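PDB 4ZWN: monoglyceride lipase from Saccharomyces cerevisiae, which hydrolyses monoacylglycerols to glycerol and free fatty acids, with a strong preference for monounsaturated monoglycerides, and also takes part in breaking down fatty acid ethyl esters. Local coordinates for residues A[323-326]-A[327-330]; A[110-113]-A[114-117]; A[307-310]-A[311-314]. The protein carries 2 engineered substitutions. One frame throughout, in Å; residues are numbered along the deposited sequence.

How the contacts relate
All three contacts are local and lie at helix ends, so they illustrate how a helix is finished with side-chain atoms. Contacts 3 and 1 hold the two ends of one element, helix 310-326, with centres about 23 Å apart; contact 2 opens helix 113-134 across the chain's centre from both. Contact 2 is mostly surface, whereas contacts 1 and 3 are partly buried. The chemistry follows the end concerned: at the starts, D112 and T309 offer side-chain oxygens to backbone N-H groups, while at the C-terminal end H327 and T328 donate to backbone carbonyls. Contact 3 brings E308 near H302 and D272, the inferred charge-relay residues.

Contact 1 of 3, residues A[323-326]-A[327-330]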
ATOM      1  N   TRP A 323       6.301   1.277  16.395  1.00 35.43           N
ATOM      2  CA  TRP A 323       6.802   2.428  15.659  1.00 34.68           C
ATOM      3  C   TRP A 323       5.806   3.581  15.724  1.00 32.21           C
ATOM      4  O   TRP A 323       6.193   4.737  15.901  1.00 35.55           O
ATOM      5  CB  TRP A 323       7.085   2.050  14.205  1.00 37.68           C
ATOM      6  CG  TRP A 323       7.763   3.126  13.425  1.00 32.15           C
ATOM      7  CD1 TRP A 323       9.101   3.380  13.372  1.00 28.15           C
ATOM      8  CD2 TRP A 323       7.136   4.092  12.575  1.00 25.92           C
ATOM      9  NE1 TRP A 323       9.348   4.449  12.545  1.00 35.68           N
ATOM     10  CE2 TRP A 323       8.156   4.904  12.043  1.00 33.90           C
ATOM     11  CE3 TRP A 323       5.811   4.347  12.214  1.00 28.40           C
ATOM     12  CZ2 TRP A 323       7.895   5.954  11.169  1.00 33.08           C
ATOM     13  CZ3 TRP A 323       5.551   5.392  11.345  1.00 34.68           C
ATOM     14  CH2 TRP A 323       6.589   6.183  10.832  1.00 38.11           C
ATOM     15  N   LEU A 324       4.523   3.254  15.583  1.00 33.75           N
ATOM     16  CA  LEU A 324       3.455   4.246  15.673  1.00 36.56           C
ATOM     17  C   LEU A 324       3.369   4.855  17.066  1.00 36.28           C
ATOM     18  O   LEU A 324       3.232   6.070  17.213  1.00 36.33           O
ATOM     19  CB  LEU A 324       2.108   3.621  15.303  1.00 32.05           C
ATOM     20  CG  LEU A 324       1.882   3.255  13.838  1.00 33.87           C
ATOM     21  CD1 LEU A 324       0.592   2.469  13.687  1.00 32.97           C
ATOM     22  CD2 LEU A 324       1.856   4.508  12.979  1.00 39.31           C
ATOM     23  N   ASP A 325       3.433   4.000  18.084  1.00 34.58           N
ATOM     24  CA  ASP A 325       3.398   4.452  19.469  1.00 35.91           C
ATOM     25  C   ASP A 325       4.525   5.436  19.734  1.00 38.39           C
ATOM     26  O   ASP A 325       4.321   6.471  20.366  1.00 45.17           O
ATOM     27  CB  ASP A 325       3.496   3.267  20.435  1.00 36.95           C
ATOM     28  CG  ASP A 325       2.250   2.405  20.431  1.00 36.75           C
ATOM     29  OD1 ASP A 325       1.193   2.880  19.963  1.00 40.25           O
ATOM     30  OD2 ASP A 325       2.326   1.252  20.903  1.00 37.32           O
ATOM     31  N   LYS A 326       5.711   5.109  19.230  1.00 34.66           N
ATOM     32  CA  LYS A 326       6.883   5.958  19.408  1.00 40.39           C
ATOM     33  C   LYS A 326       6.663   7.360  18.838  1.00 42.77           C
ATOM     34  O   LYS A 326       7.181   8.343  19.372  1.00 40.40           O
ATOM     35  CB  LYS A 326       8.107   5.307  18.759  1.00 34.97           C
ATOM     36  CG  LYS A 326       9.406   6.045  19.007  1.00 45.14           C
ATOM     37  CD  LYS A 326      10.568   5.371  18.300  1.00 46.77           C
ATOM     38  CE  LYS A 326      11.877   6.062  18.630  1.00 53.72           C
ATOM     39  NZ  LYS A 326      11.785   7.530  18.391  1.00 56.92           N
ATOM     40  N   HIS A 327       5.876   7.452  17.769  1.00 39.67           N
ATOM     41  CA  HIS A 327       5.654   8.729  17.097  1.00 38.81           C
ATOM     42  C   HIS A 327       4.296   9.314  17.456  1.00 40.09           C
ATOM     43  O   HIS A 327       3.802  10.259  16.815  1.00 40.04           O
ATOM     44  CB  HIS A 327       5.805   8.560  15.593  1.00 35.18           C
ATOM     45  CG  HIS A 327       7.188   8.172  15.180  1.00 40.64           C
ATOM     46  ND1 HIS A 327       7.631   6.865  15.181  1.00 34.92           N
ATOM     47  CD2 HIS A 327       8.240   8.924  14.771  1.00 35.70           C
ATOM     48  CE1 HIS A 327       8.889   6.829  14.781  1.00 37.35           C
ATOM     49  NE2 HIS A 327       9.283   8.063  14.526  1.00 35.14           N
ATOM     50  N   THR A 328       3.711   8.753  18.514  1.00 42.12           N
ATOM     51  CA  THR A 328       2.537   9.358  19.153  1.00 49.51           C
ATOM     52  C   THR A 328       2.678   9.414  20.683  1.00 55.56           C
ATOM     53  O   THR A 328       1.690   9.613  21.432  1.00 62.54           O
ATOM     54  CB  THR A 328       1.222   8.622  18.758  1.00 46.26           C
ATOM     55  OG1 THR A 328       1.300   7.236  19.091  1.00 36.83           O
ATOM     56  CG2 THR A 328       0.966   8.745  17.253  1.00 34.67           C
ATOM     57  N   THR A 329       3.909   9.238  21.154  1.00 60.62           N
ATOM     58  CA  THR A 329       4.195   9.268  22.583  1.00 68.02           C
ATOM     59  C   THR A 329       4.201  10.698  23.114  1.00 80.33           C
ATOM     60  O   THR A 329       4.956  11.544  22.635  1.00 81.52           O
ATOM     61  CB  THR A 329       5.547   8.606  22.902  1.00 66.92           C
ATOM     62  OG1 THR A 329       5.811   8.705  24.307  1.00 72.76           O
ATOM     63  CG2 THR A 329       6.669   9.285  22.131  1.00 61.59           C
ATOM     64  N   THR A 330       3.355  10.961  24.104  1.00 88.27           N
ATOM     65  CA  THR A 330       3.261  12.287  24.700  1.00 92.58           C
ATOM     66  C   THR A 330       3.443  12.227  26.213  1.00 91.77           C
ATOM     67  O   THR A 330       4.535  12.470  26.727  1.00 94.57           O
ATOM     68  CB  THR A 330       1.911  12.956  24.381  1.00 90.81           C
ATOM     69  OG1 THR A 330       0.841  12.066  24.726  1.00 89.57           O
ATOM     70  CG2 THR A 330       1.822  13.298  22.902  1.00 80.95           C
TER
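H327 folds back over W323 at the end of helix 310-326, and its ring nitrogen ND1 and one ring face both engage that residue. The shortest of the hydrogen bonds across the contact runs from H327 ND1 to W323 O at 2.7 Å; it is almost straight, at 179°, and the oxygen lies in the imidazole plane. CG of H327 stands beside its own backbone N (chi1 -64°), which swings the ring back along the helix to reach this carbonyl. The backbone N of H327 adds weak bonds to W323 O and L324 O. One residue on, T328 OG1 donates to L324 O at 2.9 Å, from above the carbonyl plane, and T328 N bonds to D325 O at 3.0 Å.

Here side-chain donors, with T328 N, take up carbonyls at the end of the helix: beyond K326 the backbone leaves helical angles, and side chains supply N-H and O-H groups where backbone donors run out. This closes the final helix of the alpha/beta-hydrolase fold.

Among the aromatic contacts, H327 CE1 sits over one face of the indole, 3.3 Å from W323 NE1. The two rings are inclined at 39°, so the pair is neither a parallel stack nor a T-shape. Aliphatic carbons of K326 run past the imidazole, CD lying 4.2 Å from H327 CE1.

Outside partners tie this end to the sheet. H327 NE2 bonds to D291, T328 OG1 to R61 and Y89, and W323, L324, H327 and T328 all touch F139 of strand 138-143.

Contact 2 of 3, residues A[110-113]-A[114-117]; sequences VTDE and YHVF
D112 grips H115 twice through a single oxygen, the tightest part of this helix start. Its OD1 receives H115 N at 3.1 Å, nearly straight at 172°, and H115 ND1 at 2.8 Å on the syn side. The ring nitrogen stands 32° out of the carboxylate plane, although OD1 itself lies close to the plane of the imidazole. The first bond makes D112 the N-cap of helix 113-134; the second is a His-carboxylate bond that fixes the rotation of the ring. D112 holds its carboxylate between its own backbone N and carbonyl carbon (chi1 52°), which folds OD1 back over the first turn. With an alanine here the one oxygen that takes both bonds is gone, and the N-H of H115 would probably lose its cap while the imidazole became freer to turn. The backbone closes the same turn, with V116 N donating to D112 O at 2.9 Å. Also close, though not bonded, E113 bends at chi2 and brings OE2 to 3.1 Å from CE2 of the buried F117 in an oblique approach, while its OE1 is engaged by a salt bridge to R242.

Toward the solvent side the contacts slacken. T111 OG1 merely approaches H115 CB at 3.6 Å, and F117 N reaches E113 O by a weak bond. The exposed Y114 touches D112 OD1 through CB alone, its ring leading away.

Two neighbouring helices flank this start. D238 of helix 233-248 accepts from E113 N, and in that helix R234 touches D112 and Q235 touches T111; from helix 145-156, which follows the turn carrying the inferred nucleophile S144, I149 meets V116, and N152 and Q156 meet F117.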
ATOM      1  N   VAL A 110      -7.999   0.887 -15.388  1.00 34.73           N
ATOM      2  CA  VAL A 110      -7.958   2.140 -16.130  1.00 31.00           C
ATOM      3  C   VAL A 110      -7.650   3.314 -15.210  1.00 40.49           C
ATOM      4  O   VAL A 110      -8.540   3.857 -14.549  1.00 38.60           O
ATOM      5  CB  VAL A 110      -9.287   2.408 -16.867  1.00 37.52           C
ATOM      6  CG1 VAL A 110      -9.202   3.699 -17.662  1.00 26.44           C
ATOM      7  CG2 VAL A 110      -9.635   1.238 -17.781  1.00 40.93           C
ATOM      8  N   THR A 111      -6.379   3.692 -15.164  1.00 35.72           N
ATOM      9  CA  THR A 111      -5.949   4.860 -14.413  1.00 33.89           C
ATOM     10  C   THR A 111      -4.579   5.302 -14.903  1.00 35.62           C
ATOM     11  O   THR A 111      -3.969   4.640 -15.744  1.00 34.95           O
ATOM     12  CB  THR A 111      -5.893   4.584 -12.899  1.00 37.25           C
ATOM     13  OG1 THR A 111      -5.638   5.807 -12.197  1.00 32.70           O
ATOM     14  CG2 THR A 111      -4.804   3.571 -12.575  1.00 35.27           C
ATOM     15  N   ASP A 112      -4.101   6.428 -14.387  1.00 30.78           N
ATOM     16  CA  ASP A 112      -2.776   6.911 -14.748  1.00 37.22           C
ATOM     17  C   ASP A 112      -2.152   7.726 -13.619  1.00 34.09           C
ATOM     18  O   ASP A 112      -2.788   7.964 -12.591  1.00 34.67           O
ATOM     19  CB  ASP A 112      -2.836   7.736 -16.039  1.00 33.21           C
ATOM     20  CG  ASP A 112      -3.878   8.840 -15.990  1.00 39.05           C
ATOM     21  OD1 ASP A 112      -4.135   9.392 -14.898  1.00 42.13           O
ATOM     22  OD2 ASP A 112      -4.440   9.162 -17.057  1.00 43.71           O
ATOM     23  N   GLU A 113      -0.911   8.152 -13.836  1.00 30.03           N
ATOM     24  CA  GLU A 113      -0.137   8.893 -12.848  1.00 31.50           C
ATOM     25  C   GLU A 113      -0.905  10.075 -12.263  1.00 34.59           C
ATOM     26  O   GLU A 113      -0.926  10.268 -11.045  1.00 33.37           O
ATOM     27  CB  GLU A 113       1.174   9.380 -13.471  1.00 28.28           C
ATOM     28  CG  GLU A 113       2.041  10.211 -12.543  1.00 27.59           C
ATOM     29  CD  GLU A 113       2.765   9.375 -11.501  1.00 36.74           C
ATOM     30  OE1 GLU A 113       2.754   8.130 -11.614  1.00 35.61           O
ATOM     31  OE2 GLU A 113       3.351   9.967 -10.570  1.00 37.94           O
ATOM     32  N   TYR A 114      -1.546  10.854 -13.130  1.00 36.82           N
ATOM     33  CA  TYR A 114      -2.306  12.019 -12.688  1.00 36.38           C
ATOM     34  C   TYR A 114      -3.414  11.632 -11.711  1.00 35.34           C
ATOM     35  O   TYR A 114      -3.486  12.167 -10.607  1.00 38.68           O
ATOM     36  CB  TYR A 114      -2.910  12.766 -13.882  1.00 37.12           C
ATOM     37  CG  TYR A 114      -3.888  13.844 -13.469  1.00 37.10           C
ATOM     38  CD1 TYR A 114      -3.442  15.070 -12.987  1.00 39.32           C
ATOM     39  CD2 TYR A 114      -5.260  13.631 -13.545  1.00 39.85           C
ATOM     40  CE1 TYR A 114      -4.335  16.055 -12.597  1.00 39.51           C
ATOM     41  CE2 TYR A 114      -6.159  14.609 -13.156  1.00 41.56           C
ATOM     42  CZ  TYR A 114      -5.691  15.818 -12.685  1.00 42.29           C
ATOM     43  OH  TYR A 114      -6.585  16.792 -12.300  1.00 52.37           O
ATOM     44  N   HIS A 115      -4.271  10.701 -12.121  1.00 36.15           N
ATOM     45  CA  HIS A 115      -5.409  10.297 -11.300  1.00 39.51           C
ATOM     46  C   HIS A 115      -4.979   9.650  -9.994  1.00 39.21           C
ATOM     47  O   HIS A 115      -5.623   9.844  -8.963  1.00 38.40           O
ATOM     48  CB  HIS A 115      -6.317   9.332 -12.065  1.00 43.20           C
ATOM     49  CG  HIS A 115      -7.177   9.999 -13.091  1.00 42.62           C
ATOM     50  ND1 HIS A 115      -6.801  10.120 -14.411  1.00 46.68           N
ATOM     51  CD2 HIS A 115      -8.391  10.586 -12.989  1.00 43.74           C
ATOM     52  CE1 HIS A 115      -7.749  10.750 -15.080  1.00 40.93           C
ATOM     53  NE2 HIS A 115      -8.725  11.045 -14.240  1.00 41.93           N
ATOM     54  N   VAL A 116      -3.899   8.874 -10.048  1.00 38.10           N
ATOM     55  CA  VAL A 116      -3.392   8.172  -8.876  1.00 35.17           C
ATOM     56  C   VAL A 116      -3.156   9.144  -7.721  1.00 35.64           C
ATOM     57  O   VAL A 116      -3.617   8.918  -6.602  1.00 34.39           O
ATOM     58  CB  VAL A 116      -2.086   7.412  -9.196  1.00 35.08           C
ATOM     59  CG1 VAL A 116      -1.352   7.037  -7.916  1.00 31.67           C
ATOM     60  CG2 VAL A 116      -2.384   6.174 -10.030  1.00 33.93           C
ATOM     61  N   PHE A 117      -2.468  10.243  -8.007  1.00 37.07           N
ATOM     62  CA  PHE A 117      -2.131  11.201  -6.965  1.00 36.36           C
ATOM     63  C   PHE A 117      -3.236  12.218  -6.723  1.00 34.04           C
ATOM     64  O   PHE A 117      -3.437  12.652  -5.591  1.00 38.86           O
ATOM     65  CB  PHE A 117      -0.817  11.904  -7.303  1.00 30.16           C
ATOM     66  CG  PHE A 117       0.393  11.064  -7.014  1.00 33.76           C
ATOM     67  CD1 PHE A 117       0.927  11.015  -5.737  1.00 32.13           C
ATOM     68  CD2 PHE A 117       0.977  10.300  -8.008  1.00 35.76           C
ATOM     69  CE1 PHE A 117       2.030  10.232  -5.460  1.00 34.06           C
ATOM     70  CE2 PHE A 117       2.083   9.516  -7.739  1.00 37.83           C
ATOM     71  CZ  PHE A 117       2.610   9.482  -6.463  1.00 36.06           C
TER

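Contact 3 of 3, residues A[307-310]-A[311-314]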
ATOM      1  N   LEU A 307      -1.466 -11.253   3.926  1.00 34.62           N
ATOM      2  CA  LEU A 307      -1.699 -12.629   3.498  1.00 37.86           C
ATOM      3  C   LEU A 307      -0.670 -13.636   4.013  1.00 30.62           C
ATOM      4  O   LEU A 307      -0.734 -14.816   3.679  1.00 32.08           O
ATOM      5  CB  LEU A 307      -1.755 -12.679   1.968  1.00 36.31           C
ATOM      6  CG  LEU A 307      -2.845 -11.789   1.358  1.00 40.10           C
ATOM      7  CD1 LEU A 307      -2.759 -11.762  -0.160  1.00 32.19           C
ATOM      8  CD2 LEU A 307      -4.232 -12.238   1.818  1.00 35.30           C
ATOM      9  N   GLU A 308       0.267 -13.183   4.837  1.00 33.76           N
ATOM     10  CA  GLU A 308       1.295 -14.081   5.359  1.00 35.19           C
ATOM     11  C   GLU A 308       0.834 -14.848   6.595  1.00 33.10           C
ATOM     12  O   GLU A 308      -0.297 -14.689   7.054  1.00 38.68           O
ATOM     13  CB  GLU A 308       2.575 -13.305   5.679  1.00 34.91           C
ATOM     14  CG  GLU A 308       3.598 -13.306   4.552  1.00 34.60           C
ATOM     15  CD  GLU A 308       4.219 -14.677   4.318  1.00 37.73           C
ATOM     16  OE1 GLU A 308       4.020 -15.582   5.156  1.00 40.89           O
ATOM     17  OE2 GLU A 308       4.913 -14.849   3.295  1.00 41.70           O
ATOM     18  N   THR A 309       1.721 -15.683   7.126  1.00 34.77           N
ATOM     19  CA  THR A 309       1.413 -16.504   8.291  1.00 35.81           C
ATOM     20  C   THR A 309       1.210 -15.649   9.531  1.00 39.53           C
ATOM     21  O   THR A 309       1.647 -14.497   9.580  1.00 41.81           O
ATOM     22  CB  THR A 309       2.527 -17.532   8.578  1.00 33.72           C
ATOM     23  OG1 THR A 309       3.727 -16.846   8.967  1.00 39.95           O
ATOM     24  CG2 THR A 309       2.804 -18.383   7.355  1.00 30.03           C
ATOM     25  N   ASP A 310       0.548 -16.223  10.532  1.00 40.65           N
ATOM     26  CA  ASP A 310       0.326 -15.541  11.801  1.00 43.43           C
ATOM     27  C   ASP A 310       1.647 -15.147  12.442  1.00 38.27           C
ATOM     28  O   ASP A 310       1.761 -14.078  13.034  1.00 38.25           O
ATOM     29  CB  ASP A 310      -0.475 -16.425  12.759  1.00 40.33           C
ATOM     30  CG  ASP A 310      -1.943 -16.489  12.401  1.00 41.27           C
ATOM     31  OD1 ASP A 310      -2.317 -15.984  11.323  1.00 44.37           O
ATOM     32  OD2 ASP A 310      -2.725 -17.049  13.198  1.00 54.65           O
ATOM     33  N   LYS A 311       2.643 -16.017  12.315  1.00 40.67           N
ATOM     34  CA  LYS A 311       3.960 -15.748  12.879  1.00 39.18           C
ATOM     35  C   LYS A 311       4.569 -14.507  12.240  1.00 40.84           C
ATOM     36  O   LYS A 311       5.043 -13.606  12.936  1.00 38.93           O
ATOM     37  CB  LYS A 311       4.883 -16.951  12.690  1.00 38.01           C
ATOM     38  CG  LYS A 311       6.275 -16.754  13.262  1.00 39.81           C
ATOM     39  CD  LYS A 311       7.195 -17.892  12.861  1.00 45.01           C
ATOM     40  CE  LYS A 311       8.598 -17.689  13.410  1.00 46.19           C
ATOM     41  NZ  LYS A 311       9.507 -18.801  13.017  1.00 56.18           N
ATOM     42  N   VAL A 312       4.542 -14.464  10.911  1.00 37.86           N
ATOM     43  CA  VAL A 312       5.081 -13.330  10.172  1.00 34.33           C
ATOM     44  C   VAL A 312       4.304 -12.046  10.459  1.00 34.21           C
ATOM     45  O   VAL A 312       4.900 -11.011  10.758  1.00 33.58           O
ATOM     46  CB  VAL A 312       5.075 -13.594   8.657  1.00 35.47           C
ATOM     47  CG1 VAL A 312       5.383 -12.313   7.891  1.00 36.58           C
ATOM     48  CG2 VAL A 312       6.071 -14.685   8.307  1.00 25.84           C
ATOM     49  N   PHE A 313       2.978 -12.122  10.383  1.00 33.88           N
ATOM     50  CA  PHE A 313       2.140 -10.941  10.564  1.00 34.32           C
ATOM     51  C   PHE A 313       2.316 -10.320  11.943  1.00 36.81           C
ATOM     52  O   PHE A 313       2.412  -9.099  12.068  1.00 38.01           O
ATOM     53  CB  PHE A 313       0.664 -11.277  10.345  1.00 41.28           C
ATOM     54  CG  PHE A 313      -0.257 -10.111  10.585  1.00 42.47           C
ATOM     55  CD1 PHE A 313      -0.468  -9.164   9.595  1.00 39.30           C
ATOM     56  CD2 PHE A 313      -0.900  -9.953  11.802  1.00 37.08           C
ATOM     57  CE1 PHE A 313      -1.304  -8.086   9.812  1.00 37.82           C
ATOM     58  CE2 PHE A 313      -1.735  -8.878  12.025  1.00 37.81           C
ATOM     59  CZ  PHE A 313      -1.938  -7.942  11.027  1.00 38.19           C
ATOM     60  N   ASN A 314       2.350 -11.159  12.972  1.00 36.27           N
ATOM     61  CA  ASN A 314       2.513 -10.678  14.338  1.00 38.32           C
ATOM     62  C   ASN A 314       3.819  -9.919  14.519  1.00 36.65           C
ATOM     63  O   ASN A 314       3.833  -8.830  15.088  1.00 36.03           O
ATOM     64  CB  ASN A 314       2.438 -11.841  15.330  1.00 35.62           C
ATOM     65  CG  ASN A 314       1.043 -12.428  15.430  1.00 38.44           C
ATOM     66  OD1 ASN A 314       0.049 -11.740  15.191  1.00 43.87           O
ATOM     67  ND2 ASN A 314       0.962 -13.707  15.780  1.00 42.50           N
TER
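T309 meets V312 through its hydroxyl, and together they form the first turn of helix 310-326, an example of N-capping by threonine. V312 N donates to T309 OG1 at 3.2 Å and 165°, and F313 N bonds to T309 O at 2.8 Å, so one residue satisfies two of the N-H groups at the helix start. The hydroxyl lies between its own backbone N and carbonyl carbon (chi1 66°), which turns it toward the turn it caps. V312 CG2 rests against the same oxygen at 3.3 Å. One residue further, N314 N bonds to D310 O.

E308 can be followed outward from the backbone. Its CB packs on V312 CG1 at 3.7 Å, and CG stays beside that methyl at 3.9 Å. A bend at chi2 (-69°) then turns the chain back, and OE1 accepts from T309 N at 3.0 Å, on the anti side of the carboxylate, while passing 3.9 Å from V312 CG2. S212 also bonds to OE1, and OE2 receives a weak bond from the backbone N of R301. The side chain lies about 7 Å from that of H302, an inferred member of the charge relay, with D272 of the same relay also nearby.

R79 pairs with D310 and also bonds to E308 O, while F313 meets H83 edge-to-face. The buried carboxylate of E308 thus has neutral N-H and O-H partners here, and it is likely to be stabilised by hydrogen bonding, whereas the exposed D310 is paired with the opposite charge of R79.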